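PDB 5UGZ: putative thioesterase from Escherichia coli, which acts as a type II thioesterase of the colibactin NRPS/PKS pathway, releasing biosynthetic intermediates, most likely by hydrolysing the thioesters that tether them. Local coordinates for residues M38-W42 and I94-S98; K41-L46 and F242-V246; G101-F105 and F124-P130. One frame throughout, in Å; residues are numbered along the deposited sequence.

From the N terminus, the chain runs through strand 24-29 into a loop with a 3-10 segment that runs to residue 44. Contacts 1 and 2 both start here and share Lys41 and Trp42. Contact 1 closes first, when strand 91-97 brings Phe95 against Tyr39 and Trp42 of the turn. Contact 3 follows in series. It closes the short beta-alpha-beta unit of strand 91-97, helix 99-113 and strand 121-125. Contact 2 closes last, at the start of helix 242-259, so contact 3 is nested inside its long loop. Contacts 1 and 3 meet through backbone bonds from Gly96 and Ser98 to Ser125. Contacts 1 and 2 touch where Phe95 packs on Val245.

Contact 1 of 3, residues M38-W42 and I94-S98; sequences MYYKW and IFGHS
The Phe95 ring carries Trp42 on one face and has the Tyr39 hydroxyl at its edge. Trp42 CH2 sits over the centre of that face, 3.5 Å above the plane of the Phe95 ring. The six-membered ring of Trp42 and the Phe95 ring make an edge-to-face pair, with planes at 68°. Tyr39 CD1 in turn lies over one face of Trp42, and Met38 CG covers one face of Tyr39 toward its rim. The three aromatic residues form a buried cluster in an alpha/beta hydrolase fold. It joins the 3-10 turn after strand 24-29 to the central strand 91-97.

This strand leads into the sequence Gly-His-Ser-Leu-Gly. Gly96 and Ser98 belong to it, and the pattern is consistent with a nucleophile elbow. Ser98 has a positive phi, as expected for the sharp turn between strand and helix. The aromatic cluster therefore packs just before the probable nucleophile, without touching its side chain.

Phe95 CG stands anti to the backbone N (chi1 177°), and the ring points toward the 3-10 turn, where Trp42 meets its face and Tyr39 its edge. Trp42 CH2 comes within 3.7 Å of Phe95 CZ. The Tyr39 and Phe95 planes are steeply inclined, at 81°, with the rings offset, and Tyr39 CE1 is 3.7 Å from Phe95 CD1. No hydrogen bond crosses between the two segments. The Tyr39 hydroxyl is satisfied by the carbonyl oxygen of Leu29, at the end of strand 24-29. His97 bonds through ND1 to Ser125 OG on the neighbouring strand, and its ring meets Phe237 edge-to-face. Val238 of helix 237-240 also touches Phe95 and His97. Tyr39 OH packs in the plane of the Phe95 ring, 3.4 Å from Phe95 CE1.

Contact 2 of 3, residues K41-L46 and F242-V246; sequences KWRSVL and FEQVV
The first turn of the C-terminal helix 242-259 packs, through Phe242 and Val246, on the 3-10 turn and loop at Lys41-Leu46. The contact is mostly apolar. The Lys41 chain lies over one face of the Phe242 ring. Lys41 CD sits almost exactly on the ring normal, 3.8 Å from the centroid of Phe242, in a CH-pi contact. Glu243 CG covers the opposite face toward the rim. Phe242 CG lies between its own backbone N and carbonyl carbon (chi1 85°), and this turns the ring toward the 3-10 turn. The Lys41 chain is extended up to CE and bends at its last torsion. Its NZ makes a salt bridge with Asp239. A very short approach of NZ to Met38 O is doubtful, and any cation-pi attraction to Phe242 is long and weak.

In the alpha/beta hydrolase fold this is the last helix, following edge strand 225-230 and helix 237-240. Val245 also touches Phe230 of the edge strand, while Trp42 and Leu46 reach strands 24-29 and 50-54.

Val246 CG2 lies over the indole face opposite Tyr39, a CH-pi contact, 3.5 Å from Trp42 CD2. The planes of the Trp42 five-membered ring and the Phe242 ring are 27° apart, but the rings are slid apart and barely overlap. Val246 CG1 fits against Leu46, 3.9 Å from Leu46 CG. Val45 CG2 packs at 3.7 Å from Val246 CB. Lys41 O accepts bonds from Ser44 N and Ser44 OG. Phe242 CE1 comes within 3.4 Å of the same Lys41 O.

Contact 3 of 3, residues G101-F105 and F124-P130; sequences GIMAF and FSGCRPP
Gly101 in the first turn of helix 99-113 lies close to the end of strand 121-125, with its CA 5.0 Å from the CA of Phe124. The next closest backbone approach is Ile102 to Pro130, CA to CA 6.3 Å. Gly101 has no side chain, and the sulfur of Cys127 takes the place where one would start. Cys127 SG lies 3.6 Å from Ile102 N and also packs beside CG1 of Ile102. Its SG stands anti to the backbone N (chi1 -168°), which turns the sulfur toward the helix backbone at Gly101 and Ile102.

Phe124 lays CD1 and CE1 against the helix backbone. Its CD1 is 3.3 Å from Gly101 O, the oxygen that accepts the helix bond from Phe105 N. Phe105 N itself lies at the ring edge near CE1. Phe124 CE1 touches Ala104 CB and Phe105 CB. The ring also stacks on Trp217.

Helix and strand belong to one beta-alpha-beta crossover of the alpha/beta hydrolase fold, built from strand 91-97, helix 99-113 and strand 121-125. The helix follows the probable nucleophile elbow, and Ser125 is joined to Gly96 and Ser98 of the elbow by backbone hydrogen bonds.

Beyond the strand, the loop runs on past Ile102 and brings Pro130 to Phe105. Pro130 CG sits over the centre of the Phe105 ring, 3.9 Å from its centroid and 3° off the normal, a CH-pi contact. Ile102 CD1 packs at 3.8 Å from Pro130 CA.

Contact 1 of 3, residues M38-W42 and I94-S98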
loop_
_atom_site.group_PDB
_atom_site.type_symbol
_atom_site.label_atom_id
_atom_site.label_comp_id
_atom_site.label_asym_id
_atom_site.label_seq_id
_atom_site.Cartn_x
_atom_site.Cartn_y
_atom_site.Cartn_z
ATOM N N MET A 38 -4.622 10.527 1.582
ATOM C CA MET A 38 -4.766 10.230 0.158
ATOM C C MET A 38 -6.036 9.435 -0.108
ATOM O O MET A 38 -6.547 9.445 -1.236
ATOM C CB MET A 38 -3.549 9.472 -0.366
ATOM C CG MET A 38 -3.409 8.077 0.204
ATOM S SD MET A 38 -2.120 7.090 -0.585
ATOM C CE MET A 38 -2.979 6.314 -1.962
ATOM N N TYR A 39 -6.561 8.758 0.912
ATOM C CA TYR A 39 -7.741 7.910 0.794
ATOM C C TYR A 39 -9.016 8.585 1.266
ATOM O O TYR A 39 -10.085 7.983 1.138
ATOM C CB TYR A 39 -7.555 6.611 1.591
ATOM C CG TYR A 39 -6.424 5.730 1.117
ATOM C CD1 TYR A 39 -6.530 5.029 -0.069
ATOM C CD2 TYR A 39 -5.259 5.597 1.860
ATOM C CE1 TYR A 39 -5.511 4.214 -0.520
ATOM C CE2 TYR A 39 -4.229 4.785 1.420
ATOM C CZ TYR A 39 -4.372 4.080 0.229
ATOM O OH TYR A 39 -3.363 3.261 -0.229
ATOM N N TYR A 40 -8.944 9.809 1.808
ATOM C CA TYR A 40 -10.162 10.473 2.275
ATOM C C TYR A 40 -11.183 10.610 1.146
ATOM O O TYR A 40 -12.392 10.456 1.372
ATOM C CB TYR A 40 -9.859 11.859 2.853
ATOM C CG TYR A 40 -9.062 11.923 4.151
ATOM C CD1 TYR A 40 -8.882 10.819 4.961
ATOM C CD2 TYR A 40 -8.508 13.128 4.562
ATOM C CE1 TYR A 40 -8.155 10.916 6.156
ATOM C CE2 TYR A 40 -7.790 13.240 5.728
ATOM C CZ TYR A 40 -7.610 12.144 6.531
ATOM O OH TYR A 40 -6.856 12.317 7.693
ATOM N N LYS A 41 -10.709 10.897 -0.080
ATOM C CA LYS A 41 -11.572 11.108 -1.238
ATOM C C LYS A 41 -12.272 9.827 -1.682
ATOM O O LYS A 41 -13.239 9.896 -2.459
ATOM C CB LYS A 41 -10.753 11.679 -2.397
ATOM C CG LYS A 41 -9.616 10.766 -2.854
ATOM C CD LYS A 41 -8.823 11.389 -3.979
ATOM C CE LYS A 41 -7.616 10.550 -4.365
ATOM N NZ LYS A 41 -6.525 10.618 -3.349
ATOM N N TRP A 42 -11.792 8.662 -1.229
ATOM C CA TRP A 42 -12.416 7.400 -1.589
ATOM C C TRP A 42 -13.835 7.283 -1.054
ATOM O O TRP A 42 -14.616 6.477 -1.573
ATOM C CB TRP A 42 -11.585 6.228 -1.064
ATOM C CG TRP A 42 -10.336 5.979 -1.842
ATOM C CD1 TRP A 42 -9.548 6.906 -2.458
ATOM C CD2 TRP A 42 -9.744 4.705 -2.104
ATOM N NE1 TRP A 42 -8.493 6.285 -3.074
ATOM C CE2 TRP A 42 -8.591 4.933 -2.868
ATOM C CE3 TRP A 42 -10.082 3.394 -1.765
ATOM C CZ2 TRP A 42 -7.784 3.899 -3.312
ATOM C CZ3 TRP A 42 -9.280 2.374 -2.196
ATOM C CH2 TRP A 42 -8.148 2.627 -2.968
ATOM N N ILE A 94 -7.898 -5.259 2.737
ATOM C CA ILE A 94 -6.734 -4.398 2.896
ATOM C C ILE A 94 -6.254 -3.952 1.525
ATOM O O ILE A 94 -6.045 -4.784 0.638
ATOM C CB ILE A 94 -5.591 -5.094 3.653
ATOM C CG1 ILE A 94 -6.173 -5.842 4.859
ATOM C CG2 ILE A 94 -4.507 -4.058 4.031
ATOM C CD1 ILE A 94 -5.164 -6.515 5.740
ATOM N N PHE A 95 -6.088 -2.641 1.356
ATOM C CA PHE A 95 -5.535 -2.050 0.153
ATOM C C PHE A 95 -4.270 -1.301 0.544
ATOM O O PHE A 95 -4.255 -0.599 1.555
ATOM C CB PHE A 95 -6.551 -1.087 -0.516
ATOM C CG PHE A 95 -6.021 -0.387 -1.736
ATOM C CD1 PHE A 95 -5.162 0.704 -1.616
ATOM C CD2 PHE A 95 -6.370 -0.819 -3.008
ATOM C CE1 PHE A 95 -4.651 1.352 -2.737
ATOM C CE2 PHE A 95 -5.866 -0.166 -4.143
ATOM C CZ PHE A 95 -5.004 0.920 -4.000
ATOM N N GLY A 96 -3.217 -1.453 -0.248
ATOM C CA GLY A 96 -2.006 -0.667 -0.060
ATOM C C GLY A 96 -1.383 -0.392 -1.405
ATOM O O GLY A 96 -1.478 -1.209 -2.319
ATOM N N HIS A 97 -0.766 0.784 -1.542
ATOM C CA HIS A 97 -0.061 1.171 -2.763
ATOM C C HIS A 97 1.436 1.203 -2.484
ATOM O O HIS A 97 1.879 1.798 -1.493
ATOM C CB HIS A 97 -0.527 2.534 -3.296
ATOM C CG HIS A 97 0.020 2.874 -4.659
ATOM N ND1 HIS A 97 -0.556 2.430 -5.831
ATOM C CD2 HIS A 97 1.101 3.598 -5.031
ATOM C CE1 HIS A 97 0.138 2.876 -6.862
ATOM N NE2 HIS A 97 1.151 3.585 -6.403
ATOM N N SER A 98 2.205 0.543 -3.347
ATOM C CA SER A 98 3.676 0.532 -3.299
ATOM C C SER A 98 4.158 0.030 -1.941
ATOM O O SER A 98 3.885 -1.135 -1.609
ATOM C CB SER A 98 4.177 1.911 -3.703
ATOM O OG SER A 98 5.370 1.751 -4.443
#

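Contact 2 of 3, residues K41-L46 and F242-V246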
loop_
_atom_site.group_PDB
_atom_site.type_symbol
_atom_site.label_atom_id
_atom_site.label_comp_id
_atom_site.label_asym_id
_atom_site.label_seq_id
_atom_site.Cartn_x
_atom_site.Cartn_y
_atom_site.Cartn_z
ATOM N N LYS A 41 -10.709 10.897 -0.080
ATOM C CA LYS A 41 -11.572 11.108 -1.238
ATOM C C LYS A 41 -12.272 9.827 -1.682
ATOM O O LYS A 41 -13.239 9.896 -2.459
ATOM C CB LYS A 41 -10.753 11.679 -2.397
ATOM C CG LYS A 41 -9.616 10.766 -2.854
ATOM C CD LYS A 41 -8.823 11.389 -3.979
ATOM C CE LYS A 41 -7.616 10.550 -4.365
ATOM N NZ LYS A 41 -6.525 10.618 -3.349
ATOM N N TRP A 42 -11.792 8.662 -1.229
ATOM C CA TRP A 42 -12.416 7.400 -1.589
ATOM C C TRP A 42 -13.835 7.283 -1.054
ATOM O O TRP A 42 -14.616 6.477 -1.573
ATOM C CB TRP A 42 -11.585 6.228 -1.064
ATOM C CG TRP A 42 -10.336 5.979 -1.842
ATOM C CD1 TRP A 42 -9.548 6.906 -2.458
ATOM C CD2 TRP A 42 -9.744 4.705 -2.104
ATOM N NE1 TRP A 42 -8.493 6.285 -3.074
ATOM C CE2 TRP A 42 -8.591 4.933 -2.868
ATOM C CE3 TRP A 42 -10.082 3.394 -1.765
ATOM C CZ2 TRP A 42 -7.784 3.899 -3.312
ATOM C CZ3 TRP A 42 -9.280 2.374 -2.196
ATOM C CH2 TRP A 42 -8.148 2.627 -2.968
ATOM N N ARG A 43 -14.180 8.039 -0.011
ATOM C CA ARG A 43 -15.518 7.947 0.559
ATOM C C ARG A 43 -16.596 8.506 -0.362
ATOM O O ARG A 43 -17.785 8.357 -0.065
ATOM C CB ARG A 43 -15.549 8.652 1.908
ATOM C CG ARG A 43 -15.850 7.710 3.051
ATOM C CD ARG A 43 -15.746 8.445 4.369
ATOM N NE ARG A 43 -16.789 9.460 4.475
ATOM C CZ ARG A 43 -16.601 10.688 4.943
ATOM N NH1 ARG A 43 -15.397 11.083 5.350
ATOM N NH2 ARG A 43 -17.619 11.530 4.987
ATOM N N SER A 44 -16.226 9.099 -1.495
ATOM C CA SER A 44 -17.226 9.597 -2.430
ATOM C C SER A 44 -17.588 8.589 -3.520
ATOM O O SER A 44 -18.522 8.850 -4.286
ATOM C CB SER A 44 -16.749 10.910 -3.076
ATOM O OG SER A 44 -15.814 10.669 -4.117
ATOM N N VAL A 45 -16.874 7.464 -3.614
ATOM C CA VAL A 45 -17.159 6.442 -4.619
ATOM C C VAL A 45 -17.300 5.040 -4.031
ATOM O O VAL A 45 -17.901 4.159 -4.674
ATOM C CB VAL A 45 -16.073 6.457 -5.728
ATOM C CG1 VAL A 45 -16.378 7.538 -6.748
ATOM C CG2 VAL A 45 -14.705 6.743 -5.138
ATOM N N LEU A 46 -16.804 4.779 -2.826
ATOM C CA LEU A 46 -16.895 3.453 -2.231
ATOM C C LEU A 46 -18.346 3.057 -1.987
ATOM O O LEU A 46 -19.220 3.903 -1.752
ATOM C CB LEU A 46 -16.148 3.406 -0.901
ATOM C CG LEU A 46 -14.669 3.105 -0.849
ATOM C CD1 LEU A 46 -14.190 3.509 0.517
ATOM C CD2 LEU A 46 -14.428 1.612 -1.071
ATOM N N PHE A 242 -8.348 7.330 -9.219
ATOM C CA PHE A 242 -8.836 6.698 -8.003
ATOM C C PHE A 242 -10.275 6.235 -8.142
ATOM O O PHE A 242 -10.680 5.292 -7.461
ATOM C CB PHE A 242 -8.689 7.647 -6.813
ATOM C CG PHE A 242 -9.821 8.606 -6.653
ATOM C CD1 PHE A 242 -10.788 8.392 -5.688
ATOM C CD2 PHE A 242 -9.917 9.730 -7.455
ATOM C CE1 PHE A 242 -11.831 9.271 -5.533
ATOM C CE2 PHE A 242 -10.960 10.622 -7.303
ATOM C CZ PHE A 242 -11.917 10.403 -6.346
ATOM N N GLU A 243 -11.071 6.876 -8.999
ATOM C CA GLU A 243 -12.476 6.481 -9.077
ATOM C C GLU A 243 -12.623 5.123 -9.741
ATOM O O GLU A 243 -13.524 4.358 -9.379
ATOM C CB GLU A 243 -13.311 7.523 -9.829
ATOM C CG GLU A 243 -12.865 8.973 -9.651
ATOM C CD GLU A 243 -11.646 9.368 -10.517
ATOM O OE1 GLU A 243 -11.059 10.454 -10.291
ATOM O OE2 GLU A 243 -11.278 8.604 -11.439
ATOM N N GLN A 244 -11.756 4.821 -10.711
ATOM C CA GLN A 244 -11.730 3.501 -11.344
ATOM C C GLN A 244 -11.198 2.443 -10.387
ATOM O O GLN A 244 -11.746 1.338 -10.298
ATOM C CB GLN A 244 -10.863 3.534 -12.606
ATOM C CG GLN A 244 -11.491 4.206 -13.806
ATOM C CD GLN A 244 -10.445 4.799 -14.742
ATOM O OE1 GLN A 244 -9.925 5.895 -14.501
ATOM N NE2 GLN A 244 -10.130 4.075 -15.818
ATOM N N VAL A 245 -10.101 2.752 -9.691
ATOM C CA VAL A 245 -9.593 1.851 -8.661
ATOM C C VAL A 245 -10.702 1.505 -7.673
ATOM O O VAL A 245 -10.905 0.337 -7.321
ATOM C CB VAL A 245 -8.378 2.476 -7.952
ATOM C CG1 VAL A 245 -8.006 1.664 -6.719
ATOM C CG2 VAL A 245 -7.207 2.552 -8.895
ATOM N N VAL A 246 -11.440 2.512 -7.206
ATOM C CA VAL A 246 -12.519 2.200 -6.280
ATOM C C VAL A 246 -13.648 1.492 -7.006
ATOM O O VAL A 246 -14.417 0.750 -6.383
ATOM C CB VAL A 246 -13.056 3.445 -5.559
ATOM C CG1 VAL A 246 -14.222 3.033 -4.727
ATOM C CG2 VAL A 246 -11.992 4.084 -4.668
#

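Contact 3 of 3, residues G101-F105 and F124-P130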
loop_
_atom_site.group_PDB
_atom_site.type_symbol
_atom_site.label_atom_id
_atom_site.label_comp_id
_atom_site.label_asym_id
_atom_site.label_seq_id
_atom_site.Cartn_x
_atom_site.Cartn_y
_atom_site.Cartn_z
ATOM N N GLY A 101 1.705 -1.568 -0.028
ATOM C CA GLY A 101 1.335 -2.902 -0.473
ATOM C C GLY A 101 2.181 -3.968 0.193
ATOM O O GLY A 101 1.663 -5.015 0.576
ATOM N N ILE A 102 3.489 -3.706 0.323
ATOM C CA ILE A 102 4.374 -4.586 1.095
ATOM C C ILE A 102 3.942 -4.619 2.550
ATOM O O ILE A 102 3.926 -5.673 3.191
ATOM C CB ILE A 102 5.840 -4.122 0.976
ATOM C CG1 ILE A 102 6.396 -4.348 -0.435
ATOM C CG2 ILE A 102 6.702 -4.829 1.999
ATOM C CD1 ILE A 102 6.478 -5.809 -0.866
ATOM N N MET A 103 3.596 -3.457 3.096
ATOM C CA MET A 103 3.107 -3.391 4.464
ATOM C C MET A 103 1.764 -4.091 4.606
ATOM O O MET A 103 1.530 -4.773 5.602
ATOM C CB MET A 103 3.026 -1.931 4.922
ATOM C CG MET A 103 4.396 -1.281 5.044
ATOM S SD MET A 103 4.497 0.258 5.998
ATOM C CE MET A 103 3.922 -0.291 7.593
ATOM N N ALA A 104 0.875 -3.945 3.621
ATOM C CA ALA A 104 -0.377 -4.694 3.642
ATOM C C ALA A 104 -0.123 -6.197 3.657
ATOM O O ALA A 104 -0.789 -6.939 4.391
ATOM C CB ALA A 104 -1.247 -4.311 2.450
ATOM N N PHE A 105 0.833 -6.665 2.854
ATOM C CA PHE A 105 1.149 -8.087 2.832
ATOM C C PHE A 105 1.651 -8.562 4.187
ATOM O O PHE A 105 1.206 -9.593 4.700
ATOM C CB PHE A 105 2.195 -8.383 1.762
ATOM C CG PHE A 105 2.667 -9.811 1.776
ATOM C CD1 PHE A 105 1.912 -10.811 1.186
ATOM C CD2 PHE A 105 3.863 -10.152 2.390
ATOM C CE1 PHE A 105 2.351 -12.136 1.209
ATOM C CE2 PHE A 105 4.307 -11.452 2.419
ATOM C CZ PHE A 105 3.550 -12.453 1.825
ATOM N N PHE A 124 -3.169 -5.149 -3.884
ATOM C CA PHE A 124 -1.792 -4.669 -3.901
ATOM C C PHE A 124 -1.640 -3.823 -5.150
ATOM O O PHE A 124 -1.612 -4.349 -6.268
ATOM C CB PHE A 124 -0.779 -5.811 -3.869
ATOM C CG PHE A 124 -0.955 -6.744 -2.698
ATOM C CD1 PHE A 124 -0.684 -6.315 -1.407
ATOM C CD2 PHE A 124 -1.409 -8.041 -2.880
ATOM C CE1 PHE A 124 -0.856 -7.164 -0.325
ATOM C CE2 PHE A 124 -1.580 -8.883 -1.795
ATOM C CZ PHE A 124 -1.301 -8.439 -0.520
ATOM N N SER A 125 -1.552 -2.516 -4.949
ATOM C CA SER A 125 -1.497 -1.549 -6.025
ATOM C C SER A 125 -0.063 -1.047 -6.196
ATOM O O SER A 125 0.634 -0.769 -5.213
ATOM C CB SER A 125 -2.464 -0.406 -5.716
ATOM O OG SER A 125 -2.583 0.494 -6.784
ATOM N N GLY A 126 0.376 -0.956 -7.449
ATOM C CA GLY A 126 1.709 -0.439 -7.741
ATOM C C GLY A 126 2.799 -1.118 -6.942
ATOM O O GLY A 126 3.711 -0.457 -6.431
ATOM N N CYS A 127 2.716 -2.436 -6.815
ATOM C CA CYS A 127 3.500 -3.171 -5.830
ATOM C C CYS A 127 4.041 -4.431 -6.483
ATOM O O CYS A 127 3.266 -5.307 -6.862
ATOM C CB CYS A 127 2.639 -3.518 -4.614
ATOM S SG CYS A 127 3.587 -4.103 -3.219
ATOM N N ARG A 128 5.365 -4.520 -6.605
ATOM C CA ARG A 128 6.011 -5.732 -7.087
ATOM C C ARG A 128 5.865 -6.845 -6.048
ATOM O O ARG A 128 5.605 -6.576 -4.871
ATOM C CB ARG A 128 7.481 -5.451 -7.404
ATOM C CG ARG A 128 7.656 -4.420 -8.546
ATOM C CD ARG A 128 9.110 -3.969 -8.791
ATOM N NE ARG A 128 10.040 -5.071 -9.061
ATOM C CZ ARG A 128 11.256 -4.924 -9.592
ATOM N NH1 ARG A 128 11.707 -3.719 -9.939
ATOM N NH2 ARG A 128 12.024 -5.990 -9.779
ATOM N N PRO A 129 6.007 -8.103 -6.457
ATOM C CA PRO A 129 5.732 -9.203 -5.534
ATOM C C PRO A 129 6.661 -9.150 -4.342
ATOM O O PRO A 129 7.827 -8.725 -4.453
ATOM C CB PRO A 129 5.972 -10.455 -6.390
ATOM C CG PRO A 129 5.843 -9.987 -7.795
ATOM C CD PRO A 129 6.388 -8.592 -7.793
ATOM N N PRO A 130 6.195 -9.583 -3.167
ATOM C CA PRO A 130 7.015 -9.413 -1.962
ATOM C C PRO A 130 8.332 -10.173 -2.014
ATOM O O PRO A 130 9.312 -9.717 -1.407
ATOM C CB PRO A 130 6.100 -9.917 -0.838
ATOM C CG PRO A 130 5.059 -10.732 -1.507
ATOM C CD PRO A 130 4.883 -10.183 -2.872
#